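Local coordinates for kinesin-like protein Nod (Drosophila melanogaster, PDB 3DC4) that belongs to the kinesin family of ATPases, binds microtubules and is required in meiosis to segregate non-exchange chromosomes, at residues L90-Q95 / H234-N238; I159-P164 / S290-V295. One frame throughout, in Å; residues are numbered along the deposited sequence.

Contact 1. Residues L90-Q95 / H234-N238; sequences LLEGFQ and HSRMN
This is a helix-to-strand transition in the central sheet of the kinesin motor domain: helix 84-92 closes in a Schellman motif and the chain turns into strand 96-101, parallel neighbour of strand 234-241. Gly93, at phi/psi 106/2, ends the helix; its N bonds to Leu90 O at 2.9 Å, and Phe94 and Gln95 then run extended. In CA register Gly93 lies 5.1 Å from Ser235 and Gln95 5.0 Å from Arg236, while 234-238 is beta throughout.

Apolar packing comes from Leu90 (t, p), with CD2 3.8 Å from Met237 CB; helix 127-141 covers this side. Leu90 CD1 lies against the strand backbone, 3.3 Å from Arg236 O.

Among the polar contacts, Ser235 points its CA-to-CB bond toward 90-95, and with chi1 p its OG donates to Leu90 O at 2.8 Å, a second hydrogen on that carbonyl. Backbone bonds of Arg236 and Asn238 to Cys96 carry the pairing onward. The Gln95 side chain (chi1 and chi2 both m) folds along the strand: NE2 donates to His234 O at 2.9 Å, nearly straight, and OE1 takes two weak bonds, from Arg236 N at 2.8 Å and, near the guanidinium plane, from Arg236 NH2 at 3.1 Å.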
loop_
_atom_site.group_PDB
_atom_site.type_symbol
_atom_site.label_atom_id
_atom_site.label_comp_id
_atom_site.label_asym_id
_atom_site.label_seq_id
_atom_site.Cartn_x
_atom_site.Cartn_y
_atom_site.Cartn_z
ATOM N N LEU A 90 11.124 -7.555 -4.232
ATOM C CA LEU A 90 10.372 -8.619 -3.586
ATOM C C LEU A 90 11.018 -9.967 -3.902
ATOM O O LEU A 90 11.260 -10.772 -3.007
ATOM C CB LEU A 90 8.931 -8.622 -4.093
ATOM C CG LEU A 90 8.020 -9.708 -3.508
ATOM C CD1 LEU A 90 7.728 -9.431 -2.042
ATOM C CD2 LEU A 90 6.721 -9.750 -4.310
ATOM N N LEU A 91 11.298 -10.202 -5.180
ATOM C CA LEU A 91 11.907 -11.454 -5.609
ATOM C C LEU A 91 13.309 -11.638 -5.036
ATOM O O LEU A 91 13.762 -12.763 -4.841
ATOM C CB LEU A 91 11.943 -11.526 -7.139
ATOM C CG LEU A 91 10.663 -11.996 -7.844
ATOM C CD1 LEU A 91 9.461 -11.218 -7.357
ATOM C CD2 LEU A 91 10.838 -11.833 -9.345
ATOM N N GLU A 92 13.991 -10.533 -4.754
ATOM C CA GLU A 92 15.333 -10.598 -4.187
ATOM C C GLU A 92 15.264 -10.877 -2.692
ATOM O O GLU A 92 16.285 -11.107 -2.047
ATOM C CB GLU A 92 16.092 -9.293 -4.446
ATOM C CG GLU A 92 16.405 -9.049 -5.915
ATOM C CD GLU A 92 17.080 -7.714 -6.163
ATOM O OE1 GLU A 92 17.269 -7.357 -7.344
ATOM O OE2 GLU A 92 17.414 -7.015 -5.182
ATOM N N GLY A 93 14.054 -10.852 -2.141
ATOM C CA GLY A 93 13.885 -11.132 -0.726
ATOM C C GLY A 93 13.577 -9.955 0.178
ATOM O O GLY A 93 13.456 -10.128 1.390
ATOM N N PHE A 94 13.439 -8.758 -0.382
ATOM C CA PHE A 94 13.138 -7.598 0.452
ATOM C C PHE A 94 11.632 -7.448 0.679
ATOM O O PHE A 94 10.833 -7.747 -0.207
ATOM C CB PHE A 94 13.707 -6.317 -0.181
ATOM C CG PHE A 94 15.202 -6.344 -0.377
ATOM C CD1 PHE A 94 15.756 -6.875 -1.538
ATOM C CD2 PHE A 94 16.055 -5.851 0.606
ATOM C CE1 PHE A 94 17.139 -6.915 -1.719
ATOM C CE2 PHE A 94 17.439 -5.885 0.436
ATOM C CZ PHE A 94 17.982 -6.419 -0.729
ATOM N N GLN A 95 11.256 -7.014 1.880
ATOM C CA GLN A 95 9.855 -6.806 2.219
ATOM C C GLN A 95 9.442 -5.500 1.543
ATOM O O GLN A 95 10.216 -4.544 1.518
ATOM C CB GLN A 95 9.677 -6.697 3.736
ATOM C CG GLN A 95 10.337 -7.816 4.543
ATOM C CD GLN A 95 9.966 -9.200 4.068
ATOM O OE1 GLN A 95 8.813 -9.460 3.702
ATOM N NE2 GLN A 95 10.944 -10.108 4.077
ATOM N N HIS A 234 11.288 -15.591 2.759
ATOM C CA HIS A 234 9.892 -15.179 2.809
ATOM C C HIS A 234 9.855 -13.667 2.644
ATOM O O HIS A 234 10.304 -12.923 3.525
ATOM C CB HIS A 234 9.265 -15.573 4.149
ATOM C CG HIS A 234 7.846 -15.121 4.319
ATOM N ND1 HIS A 234 7.162 -15.266 5.505
ATOM C CD2 HIS A 234 6.980 -14.536 3.455
ATOM C CE1 HIS A 234 5.937 -14.790 5.368
ATOM N NE2 HIS A 234 5.800 -14.341 4.133
ATOM N N SER A 235 9.345 -13.214 1.505
ATOM C CA SER A 235 9.241 -11.787 1.254
ATOM C C SER A 235 7.771 -11.473 1.050
ATOM O O SER A 235 6.998 -12.313 0.584
ATOM C CB SER A 235 10.067 -11.378 0.030
ATOM O OG SER A 235 9.762 -12.174 -1.102
ATOM N N ARG A 236 7.387 -10.263 1.421
ATOM C CA ARG A 236 6.000 -9.864 1.324
ATOM C C ARG A 236 5.800 -8.603 0.512
ATOM O O ARG A 236 6.636 -7.703 0.530
ATOM C CB ARG A 236 5.435 -9.602 2.725
ATOM C CG ARG A 236 5.692 -10.684 3.779
ATOM C CD ARG A 236 5.352 -10.140 5.176
ATOM N NE ARG A 236 5.529 -11.110 6.257
ATOM C CZ ARG A 236 6.707 -11.530 6.710
ATOM N NH1 ARG A 236 6.758 -12.413 7.702
ATOM N NH2 ARG A 236 7.834 -11.072 6.174
ATOM N N MET A 237 4.694 -8.559 -0.218
ATOM C CA MET A 237 4.330 -7.359 -0.946
ATOM C C MET A 237 2.989 -7.006 -0.334
ATOM O O MET A 237 1.968 -7.602 -0.666
ATOM C CB MET A 237 4.155 -7.576 -2.453
ATOM C CG MET A 237 3.485 -6.359 -3.101
ATOM S SD MET A 237 3.961 -5.996 -4.787
ATOM C CE MET A 237 5.659 -5.377 -4.577
ATOM N N ASN A 238 3.014 -6.050 0.585
ATOM C CA ASN A 238 1.816 -5.607 1.270
ATOM C C ASN A 238 1.126 -4.503 0.487
ATOM O O ASN A 238 1.693 -3.429 0.282
ATOM C CB ASN A 238 2.169 -5.054 2.648
ATOM C CG ASN A 238 2.934 -6.053 3.499
ATOM O OD1 ASN A 238 2.427 -7.133 3.812
ATOM N ND2 ASN A 238 4.161 -5.704 3.863
#

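Contact 2. Residues I159-P164 / S290-V295; sequences IYNEKP and SVLTTV
Ile159, near the end of strand 151-160, aims its side chain (chi1 m, chi2 t) at the short helix 291-295. Its CD1 sits 3.6 Å from Val291 CG1, 4.2 Å from Leu292 CD1 and 4.4 Å from Val295 CG2, so one methyl touches three residues of the helix. Tyr160 starts the turn, its N bonded to Lys163 O at 3.1 Å. Asn161 (51/54) and Glu162 (54/47) both take left-handed helical angles and reverse the chain into the antiparallel strand 164-166. This makes a tight beta hairpin at the margin of the kinesin motor's central sheet, set against a helix that, as in other kinesins, probably belongs to the microtubule-binding side.

Glu162 CA lies 5.7 Å from Val291 CA. With chi1 and chi2 both m, its carboxylate meets the helix start: OE1 accepts from Val291 N at 2.9 Å, almost straight, and OE2 takes a hydrogen from water 1 at 2.7 Å, which in turn accepts from Leu292 N at 3.0 Å. Ser290 is the N-cap residue there, its OG donating to Thr293 OG1 at 2.9 Å. Beyond Lys163, Pro164 turns back toward the helix, with CD 3.8 Å from Val291 CG1 and CB 4.4 Å from Val295 CG2.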
loop_
_atom_site.group_PDB
_atom_site.type_symbol
_atom_site.label_atom_id
_atom_site.label_comp_id
_atom_site.label_asym_id
_atom_site.label_seq_id
_atom_site.Cartn_x
_atom_site.Cartn_y
_atom_site.Cartn_z
ATOM N N ILE A 159 -8.549 -4.230 9.303
ATOM C CA ILE A 159 -8.381 -3.598 10.605
ATOM C C ILE A 159 -9.597 -2.706 10.830
ATOM O O ILE A 159 -9.712 -1.636 10.232
ATOM C CB ILE A 159 -7.087 -2.747 10.668
ATOM C CG1 ILE A 159 -5.869 -3.643 10.421
ATOM C CG2 ILE A 159 -6.973 -2.059 12.031
ATOM C CD1 ILE A 159 -4.535 -2.917 10.489
ATOM N N TYR A 160 -10.516 -3.180 11.669
ATOM C CA TYR A 160 -11.741 -2.459 11.999
ATOM C C TYR A 160 -11.629 -1.956 13.434
ATOM O O TYR A 160 -11.506 -2.752 14.363
ATOM C CB TYR A 160 -12.952 -3.393 11.873
ATOM C CG TYR A 160 -14.289 -2.713 12.071
ATOM C CD1 TYR A 160 -14.695 -1.684 11.226
ATOM C CD2 TYR A 160 -15.150 -3.097 13.100
ATOM C CE1 TYR A 160 -15.926 -1.052 11.397
ATOM C CE2 TYR A 160 -16.387 -2.471 13.281
ATOM C CZ TYR A 160 -16.765 -1.449 12.425
ATOM O OH TYR A 160 -17.980 -0.822 12.588
ATOM N N ASN A 161 -11.664 -0.638 13.609
ATOM C CA ASN A 161 -11.550 -0.035 14.934
ATOM C C ASN A 161 -10.353 -0.569 15.709
ATOM O O ASN A 161 -10.492 -1.042 16.838
ATOM C CB ASN A 161 -12.827 -0.272 15.741
ATOM C CG ASN A 161 -13.985 0.577 15.256
ATOM O OD1 ASN A 161 -13.937 1.806 15.318
ATOM N ND2 ASN A 161 -15.034 -0.074 14.770
ATOM N N GLU A 162 -9.179 -0.485 15.092
ATOM C CA GLU A 162 -7.937 -0.948 15.706
ATOM C C GLU A 162 -7.986 -2.392 16.181
ATOM O O GLU A 162 -7.578 -2.697 17.299
ATOM C CB GLU A 162 -7.549 -0.039 16.872
ATOM C CG GLU A 162 -7.038 1.314 16.427
ATOM C CD GLU A 162 -5.884 1.190 15.449
ATOM O OE1 GLU A 162 -4.816 0.670 15.846
ATOM O OE2 GLU A 162 -6.051 1.606 14.281
ATOM N N LYS A 163 -8.482 -3.274 15.321
ATOM C CA LYS A 163 -8.576 -4.692 15.628
ATOM C C LYS A 163 -8.379 -5.492 14.348
ATOM O O LYS A 163 -9.119 -5.321 13.379
ATOM C CB LYS A 163 -9.940 -5.011 16.237
ATOM C CG LYS A 163 -10.226 -4.272 17.540
ATOM C CD LYS A 163 -11.582 -4.647 18.108
ATOM C CE LYS A 163 -12.704 -4.294 17.144
ATOM N NZ LYS A 163 -14.038 -4.659 17.698
ATOM N N PRO A 164 -7.369 -6.372 14.328
ATOM C CA PRO A 164 -7.059 -7.210 13.166
ATOM C C PRO A 164 -8.028 -8.381 12.975
ATOM O O PRO A 164 -8.392 -9.065 13.935
ATOM C CB PRO A 164 -5.637 -7.675 13.455
ATOM C CG PRO A 164 -5.639 -7.802 14.941
ATOM C CD PRO A 164 -6.345 -6.539 15.375
ATOM N N SER A 290 0.092 1.299 16.900
ATOM C CA SER A 290 -1.135 1.063 16.139
ATOM C C SER A 290 -1.154 -0.348 15.581
ATOM O O SER A 290 -0.112 -0.982 15.440
ATOM C CB SER A 290 -1.255 2.042 14.968
ATOM O OG SER A 290 -0.354 1.693 13.931
ATOM N N VAL A 291 -2.346 -0.831 15.260
ATOM C CA VAL A 291 -2.498 -2.163 14.701
ATOM C C VAL A 291 -1.814 -2.246 13.341
ATOM O O VAL A 291 -1.232 -3.271 12.998
ATOM C CB VAL A 291 -3.978 -2.524 14.527
ATOM C CG1 VAL A 291 -4.102 -3.899 13.896
ATOM C CG2 VAL A 291 -4.680 -2.492 15.878
ATOM N N LEU A 292 -1.887 -1.164 12.571
ATOM C CA LEU A 292 -1.274 -1.129 11.248
ATOM C C LEU A 292 0.230 -1.396 11.303
ATOM O O LEU A 292 0.746 -2.228 10.557
ATOM C CB LEU A 292 -1.526 0.229 10.586
ATOM C CG LEU A 292 -1.087 0.383 9.120
ATOM C CD1 LEU A 292 -1.748 -0.682 8.264
ATOM C CD2 LEU A 292 -1.458 1.771 8.633
ATOM N N THR A 293 0.932 -0.694 12.187
ATOM C CA THR A 293 2.375 -0.868 12.300
ATOM C C THR A 293 2.746 -2.180 12.989
ATOM O O THR A 293 3.886 -2.634 12.899
ATOM C CB THR A 293 3.030 0.328 13.042
ATOM O OG1 THR A 293 2.300 0.622 14.240
ATOM C CG2 THR A 293 3.049 1.557 12.141
ATOM N N THR A 294 1.784 -2.784 13.676
ATOM C CA THR A 294 2.016 -4.054 14.346
ATOM C C THR A 294 1.919 -5.168 13.301
ATOM O O THR A 294 2.804 -6.016 13.199
ATOM C CB THR A 294 0.975 -4.288 15.464
ATOM O OG1 THR A 294 1.162 -3.309 16.495
ATOM C CG2 THR A 294 1.134 -5.676 16.069
ATOM N N VAL A 295 0.851 -5.146 12.508
ATOM C CA VAL A 295 0.658 -6.145 11.462
ATOM C C VAL A 295 1.781 -6.080 10.429
ATOM O O VAL A 295 2.234 -7.109 9.927
ATOM C CB VAL A 295 -0.690 -5.943 10.748
ATOM C CG1 VAL A 295 -0.810 -6.911 9.574
ATOM C CG2 VAL A 295 -1.829 -6.164 11.734
HETATM O O HOH W 1 -3.859 1.066 12.846
#

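Both contacts reach the same mixed sheet, with centres 21 Å apart and nearest atoms about 6 Å apart without touching. Strand 220-229 lies between them, pairing with 234-241 of contact 1 and with 151-160 of contact 2. Contact 1 is partly buried and packs the end of helix 84-92, and the turn leading into strand 96-101, against strand 234-241; it is mostly polar, with a glutamine and a serine serving backbone groups. Contact 2 is more fully buried and joins a hairpin to the start of a helix: aliphatic packing dominates, with one carboxylate and a water meeting the helix amides. Just past helix 291-295, Leu296 and Ser299 reach Asn238, bringing the two regions together.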